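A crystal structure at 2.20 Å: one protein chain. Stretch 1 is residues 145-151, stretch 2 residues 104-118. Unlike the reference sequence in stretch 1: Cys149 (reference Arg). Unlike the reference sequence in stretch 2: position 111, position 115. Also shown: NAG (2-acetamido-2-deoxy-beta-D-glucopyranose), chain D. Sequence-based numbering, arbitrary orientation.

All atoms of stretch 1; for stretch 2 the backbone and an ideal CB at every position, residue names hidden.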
ATOM      1  N   ILE A 145      -9.249 -11.223 -22.562  1.00 13.52           N
ATOM      2  CA  ILE A 145      -8.677 -11.761 -21.341  1.00 14.70           C
ATOM      3  C   ILE A 145      -7.484 -12.668 -21.684  1.00 14.01           C
ATOM      4  O   ILE A 145      -7.622 -13.627 -22.450  1.00 10.36           O
ATOM      5  CB  ILE A 145      -9.763 -12.480 -20.514  1.00 14.57           C
ATOM      6  CG1 ILE A 145     -10.737 -11.416 -19.987  1.00 15.40           C
ATOM      7  CG2 ILE A 145      -9.136 -13.210 -19.344  1.00 14.95           C
ATOM      8  CD1 ILE A 145     -12.004 -11.951 -19.376  1.00 17.90           C
ATOM      9  N   ASP A 146      -6.306 -12.296 -21.179  1.00 12.70           N
ATOM     10  CA  ASP A 146      -5.074 -13.048 -21.421  1.00 12.11           C
ATOM     11  C   ASP A 146      -4.597 -13.805 -20.197  1.00 14.98           C
ATOM     12  O   ASP A 146      -4.489 -13.239 -19.112  1.00 14.72           O
ATOM     13  CB  ASP A 146      -3.938 -12.108 -21.836  1.00 14.67           C
ATOM     14  CG  ASP A 146      -4.266 -11.265 -23.045  1.00 16.52           C
ATOM     15  OD1 ASP A 146      -5.251 -11.527 -23.757  1.00 21.34           O
ATOM     16  OD2 ASP A 146      -3.521 -10.319 -23.299  1.00 18.33           O
ATOM     17  N   VAL A 147      -4.262 -15.072 -20.390  1.00 15.78           N
ATOM     18  CA  VAL A 147      -3.778 -15.908 -19.300  1.00 15.21           C
ATOM     19  C   VAL A 147      -2.437 -16.497 -19.760  1.00 16.24           C
ATOM     20  O   VAL A 147      -2.402 -17.347 -20.671  1.00 14.05           O
ATOM     21  CB  VAL A 147      -4.798 -17.059 -18.970  1.00 16.34           C
ATOM     22  CG1 VAL A 147      -4.268 -17.959 -17.860  1.00 12.62           C
ATOM     23  CG2 VAL A 147      -6.130 -16.467 -18.546  1.00 12.94           C
ATOM     24  N   ASN A 148      -1.336 -15.962 -19.225  1.00 14.72           N
ATOM     25  CA  ASN A 148       0.008 -16.435 -19.568  1.00 15.35           C
ATOM     26  C   ASN A 148       0.373 -16.437 -21.073  1.00 18.03           C
ATOM     27  O   ASN A 148       1.270 -17.173 -21.499  1.00 15.85           O
ATOM     28  CB  ASN A 148       0.202 -17.854 -18.999  1.00 15.07           C
ATOM     29  CG  ASN A 148       0.301 -17.869 -17.490  1.00 14.20           C
ATOM     30  OD1 ASN A 148       0.750 -16.904 -16.887  1.00 14.64           O
ATOM     31  ND2 ASN A 148      -0.114 -18.964 -16.872  1.00 15.06           N
ATOM     32  N   CYS A 149      -0.282 -15.590 -21.862  1.00 16.21           N
ATOM     33  CA  CYS A 149       0.003 -15.537 -23.286  1.00 17.06           C
ATOM     34  C   CYS A 149      -0.590 -14.272 -23.938  1.00 19.71           C
ATOM     35  O   CYS A 149      -1.554 -13.690 -23.415  1.00 18.86           O
ATOM     36  CB  CYS A 149      -0.585 -16.789 -23.957  1.00 15.90           C
ATOM     37  SG  CYS A 149       0.223 -17.194 -25.531  1.00 15.12           S
ATOM     38  N   VAL A 150       0.010 -13.829 -25.044  1.00 19.17           N
ATOM     39  CA  VAL A 150      -0.471 -12.640 -25.748  1.00 17.90           C
ATOM     40  C   VAL A 150      -1.765 -13.001 -26.532  1.00 16.58           C
ATOM     41  O   VAL A 150      -2.492 -12.120 -27.006  1.00 14.85           O
ATOM     42  CB  VAL A 150       0.633 -12.023 -26.691  1.00 18.32           C
ATOM     43  CG1 VAL A 150       0.888 -12.916 -27.921  1.00 11.49           C
ATOM     44  CG2 VAL A 150       0.239 -10.594 -27.115  1.00 14.28           C
ATOM     45  N   LYS A 151      -2.023 -14.297 -26.688  1.00 15.13           N
ATOM     46  CA  LYS A 151      -3.218 -14.765 -27.395  1.00 16.54           C
ATOM     47  C   LYS A 151      -4.317 -14.935 -26.322  1.00 15.22           C
ATOM     48  O   LYS A 151      -4.082 -15.598 -25.323  1.00 17.88           O
ATOM     49  CB  LYS A 151      -2.933 -16.099 -28.064  1.00 19.17           C
ATOM     50  CG  LYS A 151      -4.075 -16.603 -28.917  1.00 25.53           C
ATOM     51  CD  LYS A 151      -3.668 -17.888 -29.591  1.00 33.57           C
ATOM     52  CE  LYS A 151      -4.680 -18.322 -30.636  1.00 37.27           C
ATOM     53  NZ  LYS A 151      -4.769 -17.357 -31.769  1.00 38.72           N
ATOM     54  N   UNK A 104       5.274  -2.572 -28.004  1.00 18.31           N
ATOM     55  CA  UNK A 104       4.598  -2.756 -29.279  1.00 16.92           C
ATOM     56  C   UNK A 104       3.380  -3.640 -29.030  1.00 16.42           C
ATOM     57  O   UNK A 104       2.760  -3.524 -27.971  1.00 15.18           O
ATOM     58  CB  UNK A 104       5.530  -3.369 -30.326  1.00 16.92           C
ATOM     59  N   UNK A 105       3.064  -4.571 -29.931  1.00 14.59           N
ATOM     60  CA  UNK A 105       1.903  -5.425 -29.723  1.00 14.26           C
ATOM     61  C   UNK A 105       1.978  -6.453 -28.599  1.00 15.80           C
ATOM     62  O   UNK A 105       1.048  -7.234 -28.393  1.00 15.72           O
ATOM     63  CB  UNK A 105       1.620  -6.171 -31.028  1.00 14.26           C
ATOM     64  N   UNK A 106       3.080  -6.470 -27.871  1.00 17.80           N
ATOM     65  CA  UNK A 106       3.250  -7.409 -26.774  1.00 15.69           C
ATOM     66  C   UNK A 106       2.998  -6.741 -25.408  1.00 16.05           C
ATOM     67  O   UNK A 106       3.217  -7.361 -24.356  1.00 17.29           O
ATOM     68  CB  UNK A 106       4.658  -8.007 -26.818  1.00 15.69           C
ATOM     69  N   UNK A 107       2.613  -5.459 -25.443  1.00 13.72           N
ATOM     70  CA  UNK A 107       2.291  -4.640 -24.259  1.00 16.31           C
ATOM     71  C   UNK A 107       3.273  -4.533 -23.102  1.00 17.82           C
ATOM     72  O   UNK A 107       2.868  -4.095 -21.999  1.00 17.21           O
ATOM     73  CB  UNK A 107       0.983  -5.174 -23.671  1.00 16.31           C
ATOM     74  N   UNK A 108       4.518  -4.936 -23.331  1.00 15.60           N
ATOM     75  CA  UNK A 108       5.521  -4.880 -22.287  1.00 14.08           C
ATOM     76  C   UNK A 108       5.389  -6.041 -21.300  1.00 17.15           C
ATOM     77  O   UNK A 108       6.180  -6.148 -20.354  1.00 16.35           O
ATOM     78  CB  UNK A 108       5.422  -3.546 -21.544  1.00 14.08           C
ATOM     79  N   UNK A 109       4.444  -6.949 -21.542  1.00 16.75           N
ATOM     80  CA  UNK A 109       4.220  -8.091 -20.658  1.00 16.22           C
ATOM     81  C   UNK A 109       4.812  -9.416 -21.117  1.00 17.93           C
ATOM     82  O   UNK A 109       5.104 -10.294 -20.284  1.00 18.34           O
ATOM     83  CB  UNK A 109       2.714  -8.277 -20.466  1.00 16.22           C
ATOM     84  N   UNK A 110       4.947  -9.581 -22.434  1.00 17.60           N
ATOM     85  CA  UNK A 110       5.487 -10.812 -23.031  1.00 18.48           C
ATOM     86  C   UNK A 110       6.717 -10.628 -23.959  1.00 20.13           C
ATOM     87  O   UNK A 110       6.985  -9.516 -24.422  1.00 19.49           O
ATOM     88  CB  UNK A 110       4.372 -11.491 -23.828  1.00 18.48           C
ATOM     89  N   UNK A 111       7.422 -11.732 -24.251  1.00 20.82           N
ATOM     90  CA  UNK A 111       8.621 -11.736 -25.122  1.00 21.49           C
ATOM     91  C   UNK A 111       8.247 -11.858 -26.596  1.00 21.04           C
ATOM     92  O   UNK A 111       8.901 -11.279 -27.466  1.00 22.67           O
ATOM     93  CB  UNK A 111       9.556 -12.884 -24.736  1.00 21.49           C
ATOM     94  N   UNK A 112       7.289 -12.735 -26.868  1.00 19.26           N
ATOM     95  CA  UNK A 112       6.812 -12.995 -28.226  1.00 19.51           C
ATOM     96  C   UNK A 112       5.469 -13.735 -28.141  1.00 19.18           C
ATOM     97  O   UNK A 112       4.818 -13.635 -27.120  1.00 17.52           O
ATOM     98  CB  UNK A 112       7.836 -13.806 -29.023  1.00 19.51           C
ATOM     99  N   UNK A 113       5.097 -14.526 -29.155  1.00 17.94           N
ATOM    100  CA  UNK A 113       3.812 -15.227 -29.112  1.00 18.13           C
ATOM    101  C   UNK A 113       3.713 -16.553 -28.373  1.00 19.01           C
ATOM    102  O   UNK A 113       2.626 -17.118 -28.289  1.00 22.46           O
ATOM    103  CB  UNK A 113       3.369 -15.479 -30.555  1.00 18.13           C
ATOM    104  N   UNK A 114       4.814 -17.093 -27.883  1.00 21.68           N
ATOM    105  CA  UNK A 114       4.730 -18.367 -27.168  1.00 23.08           C
ATOM    106  C   UNK A 114       4.045 -18.230 -25.817  1.00 19.47           C
ATOM    107  O   UNK A 114       4.281 -17.259 -25.097  1.00 20.97           O
ATOM    108  CB  UNK A 114       6.130 -18.953 -26.975  1.00 23.08           C
ATOM    109  N   UNK A 115       3.135 -19.152 -25.508  1.00 18.19           N
ATOM    110  CA  UNK A 115       2.402 -19.162 -24.231  1.00 18.18           C
ATOM    111  C   UNK A 115       3.287 -19.862 -23.195  1.00 20.38           C
ATOM    112  O   UNK A 115       3.918 -20.877 -23.500  1.00 23.12           O
ATOM    113  CB  UNK A 115       1.048 -19.862 -24.364  1.00 18.18           C
ATOM    114  N   UNK A 116       3.279 -19.402 -21.954  1.00 18.37           N
ATOM    115  CA  UNK A 116       4.139 -20.044 -20.974  1.00 19.92           C
ATOM    116  C   UNK A 116       3.650 -19.774 -19.562  1.00 22.19           C
ATOM    117  O   UNK A 116       3.506 -18.607 -19.165  1.00 21.21           O
ATOM    118  CB  UNK A 116       5.583 -19.565 -21.134  1.00 19.92           C
ATOM    119  N   UNK A 117       3.438 -20.852 -18.808  1.00 19.43           N
ATOM    120  CA  UNK A 117       2.966 -20.793 -17.431  1.00 19.41           C
ATOM    121  C   UNK A 117       3.839 -19.996 -16.499  1.00 17.13           C
ATOM    122  O   UNK A 117       3.346 -19.492 -15.492  1.00 16.05           O
ATOM    123  CB  UNK A 117       2.827 -22.213 -16.878  1.00 19.41           C
ATOM    124  N   UNK A 118       5.133 -19.924 -16.793  1.00 18.29           N
ATOM    125  CA  UNK A 118       6.044 -19.176 -15.935  1.00 22.17           C
ATOM    126  C   UNK A 118       5.857 -17.664 -15.950  1.00 23.03           C
ATOM    127  O   UNK A 118       6.488 -16.974 -15.155  1.00 24.45           O
ATOM    128  CB  UNK A 118       7.484 -19.496 -16.340  1.00 22.17           C
TER
HETATM  129  C1  NAG D   1      11.811 -14.178 -22.144  1.00 42.18           C
HETATM  130  C2  NAG D   1      12.094 -15.647 -21.860  1.00 46.49           C
HETATM  131  C3  NAG D   1      13.100 -15.724 -20.722  1.00 55.19           C
HETATM  132  C4  NAG D   1      14.378 -15.043 -21.192  1.00 57.82           C
HETATM  133  C5  NAG D   1      14.046 -13.592 -21.539  1.00 54.79           C
HETATM  134  C6  NAG D   1      15.244 -12.786 -22.019  1.00 52.66           C
HETATM  135  C7  NAG D   1      10.049 -16.069 -20.629  1.00 44.22           C
HETATM  136  C8  NAG D   1       8.848 -16.986 -20.440  1.00 41.64           C
HETATM  137  N2  NAG D   1      10.905 -16.428 -21.577  1.00 42.07           N
HETATM  138  O3  NAG D   1      13.346 -17.096 -20.369  1.00 60.50           O
HETATM  139  O4  NAG D   1      15.377 -15.084 -20.157  1.00 65.58           O
HETATM  140  O5  NAG D   1      13.031 -13.559 -22.575  1.00 48.64           O
HETATM  141  O6  NAG D   1      16.004 -13.513 -22.972  1.00 57.47           O
HETATM  142  O7  NAG D   1      10.226 -15.083 -19.901  1.00 44.44           O

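Position 104 has a positive phi (65°) with psi near -141°, a conformation that favours glycine, and nothing of stretch 1 lies nearby; it is Gly104. At 105 the ideal CB again meets nothing, so many residues would fit. The deposited Gly105 contributes backbone: its O lies 3.7 Å from CG2 of Val150.

The CB at 106 points sideways, 5.1 Å from Val150 CG2, which invites an apolar or aromatic side chain long enough to reach the methyl. Tyr106 does so, with CD2 4.1 Å from Val150 CG2. At 107 the positive phi (52°) comes easily to glycine or asparagine, but only a long or aromatic side chain could approach stretch 1; Phe107 stops just short. Position 108, with phi 79° and no neighbour, suits glycine and is Gly108. Position 109 points toward stretch 1 across a gap, leaving the choice open; Leu109 does not close it.

Position 110 has its CB pointing toward stretch 1, 4.7 Å from Val150 CB, and beyond lies the backbone from Asn148 to Val150. A broad, flat apolar group would cover that surface, though a long aliphatic could also serve. Phe110 lays one ring face against Val150 CA (3.9 Å from its CE2) and Cys149 C, while its CZ comes within 3.5 Å of Cys149 O.

Position 111 is out of reach, so stretch 1 sets no preference; Asn111, which differs from the reference, carries the NAG through a 1.4 Å bond from ND2 to C1. Position 112 points away, where a polar residue is at ease: Asp112 OD2 accepts a hydrogen bond from N of 114 (3.1 Å). One water bridges Asp112 O, O of 114 and Val150 N.

At 113 the CB sits sideways, 4.4 Å from Val150 CG1, so a small or beta-branched residue would suit. Thr113 packs there, its CA 3.9 Å from Val150 CG1. Position 114 points away and tolerates almost anything; it is Lys114.

At 115 the ideal CB is only 3.0 Å from Cys149 SG, too tight for an ordinary nonbonded contact and apt for a disulfide. Cys115 supplies it: SG to SG of Cys149 is 2.0 Å, with chi3 -70°. Both cysteines differ from the reference.

Position 116 points away; its backbone N donates to Asn148 O (3.0 Å, 168°) whatever the side chain, proline excepted. Asp116 OD1 accepts from N of 118 (2.9 Å). At 117 the choice is wide; Asn148 ND2, 4.4 Å from the ideal CB, makes a polar residue reasonable. Beside Ser117, a second water links its O to Asn148 ND2. Position 118 faces away, leaving the choice open, small polar residues included; Ser118 adds a weak OG bond to Asp116 OD1 (2.9 Å).

Stretch 2 104-118: GGYFGLFNDTKCDSS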
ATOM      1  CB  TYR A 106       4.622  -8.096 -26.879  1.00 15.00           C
ATOM      2  CG  TYR A 106       4.757  -8.926 -28.143  1.00 14.99           C
ATOM      3  CD1 TYR A 106       5.514  -8.479 -29.216  1.00 15.71           C
ATOM      4  CD2 TYR A 106       4.118 -10.150 -28.260  1.00 16.32           C
ATOM      5  CE1 TYR A 106       5.642  -9.238 -30.373  1.00 17.15           C
ATOM      6  CE2 TYR A 106       4.232 -10.921 -29.426  1.00 19.15           C
ATOM      7  CZ  TYR A 106       4.998 -10.460 -30.471  1.00 18.82           C
ATOM      8  OH  TYR A 106       5.151 -11.237 -31.591  1.00 16.62           O
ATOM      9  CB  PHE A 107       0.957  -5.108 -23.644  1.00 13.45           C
ATOM     10  CG  PHE A 107      -0.191  -5.132 -24.609  1.00 15.76           C
ATOM     11  CD1 PHE A 107      -0.702  -6.340 -25.081  1.00 14.83           C
ATOM     12  CD2 PHE A 107      -0.763  -3.947 -25.052  1.00 17.25           C
ATOM     13  CE1 PHE A 107      -1.763  -6.370 -25.980  1.00 15.60           C
ATOM     14  CE2 PHE A 107      -1.826  -3.970 -25.956  1.00 18.63           C
ATOM     15  CZ  PHE A 107      -2.323  -5.190 -26.419  1.00 16.84           C
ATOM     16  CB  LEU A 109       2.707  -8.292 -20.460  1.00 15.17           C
ATOM     17  CG  LEU A 109       1.862  -7.115 -19.961  1.00 14.22           C
ATOM     18  CD1 LEU A 109       0.380  -7.525 -19.940  1.00 13.10           C
ATOM     19  CD2 LEU A 109       2.340  -6.703 -18.573  1.00 10.71           C
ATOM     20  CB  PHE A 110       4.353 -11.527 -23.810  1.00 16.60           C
ATOM     21  CG  PHE A 110       3.043 -11.612 -23.052  1.00 15.85           C
ATOM     22  CD1 PHE A 110       2.863 -12.550 -22.053  1.00 12.11           C
ATOM     23  CD2 PHE A 110       2.011 -10.735 -23.330  1.00 14.45           C
ATOM     24  CE1 PHE A 110       1.673 -12.607 -21.345  1.00 16.25           C
ATOM     25  CE2 PHE A 110       0.818 -10.788 -22.625  1.00 14.23           C
ATOM     26  CZ  PHE A 110       0.652 -11.723 -21.633  1.00 13.99           C
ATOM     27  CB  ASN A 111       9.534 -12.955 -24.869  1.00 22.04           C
ATOM     28  CG  ASN A 111      10.308 -12.890 -23.565  1.00 25.75           C
ATOM     29  OD1 ASN A 111      10.444 -11.837 -22.939  1.00 24.49           O
ATOM     30  ND2 ASN A 111      10.785 -14.068 -23.160  1.00 35.30           N
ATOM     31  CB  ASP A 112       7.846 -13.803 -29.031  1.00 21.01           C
ATOM     32  CG  ASP A 112       8.354 -15.042 -28.279  1.00 26.51           C
ATOM     33  OD1 ASP A 112       9.552 -15.324 -28.408  1.00 32.64           O
ATOM     34  OD2 ASP A 112       7.589 -15.749 -27.567  1.00 27.89           O
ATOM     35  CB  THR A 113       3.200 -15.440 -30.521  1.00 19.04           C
ATOM     36  OG1 THR A 113       3.839 -16.557 -31.148  1.00 20.52           O
ATOM     37  CG2 THR A 113       3.374 -14.214 -31.391  1.00 19.31           C
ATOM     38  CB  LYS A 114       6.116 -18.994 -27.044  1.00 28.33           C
ATOM     39  CG  LYS A 114       6.728 -19.244 -28.428  1.00 41.79           C
ATOM     40  CD  LYS A 114       7.987 -20.111 -28.425  1.00 50.48           C
ATOM     41  CE  LYS A 114       8.561 -20.266 -29.864  1.00 56.24           C
ATOM     42  NZ  LYS A 114       7.564 -20.724 -30.908  1.00 56.68           N
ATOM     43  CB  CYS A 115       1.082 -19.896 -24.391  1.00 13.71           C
ATOM     44  SG  CYS A 115      -0.000 -19.215 -25.681  1.00 19.40           S
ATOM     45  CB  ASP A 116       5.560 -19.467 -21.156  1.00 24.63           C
ATOM     46  CG  ASP A 116       6.649 -20.217 -20.376  1.00 27.48           C
ATOM     47  OD1 ASP A 116       6.414 -20.799 -19.299  1.00 27.59           O
ATOM     48  OD2 ASP A 116       7.788 -20.186 -20.858  1.00 34.78           O
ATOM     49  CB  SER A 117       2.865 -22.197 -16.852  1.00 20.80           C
ATOM     50  OG  SER A 117       1.960 -22.956 -17.607  1.00 29.41           O
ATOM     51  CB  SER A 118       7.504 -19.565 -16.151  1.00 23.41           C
ATOM     52  OG  SER A 118       7.940 -19.205 -17.440  1.00 30.89           O
TER
HETATM   53  O   HOH W   1       2.743 -14.738 -25.405  1.00 16.44           O
HETATM   54  O   HOH W   2       0.972 -19.865 -14.283  1.00 16.86           O
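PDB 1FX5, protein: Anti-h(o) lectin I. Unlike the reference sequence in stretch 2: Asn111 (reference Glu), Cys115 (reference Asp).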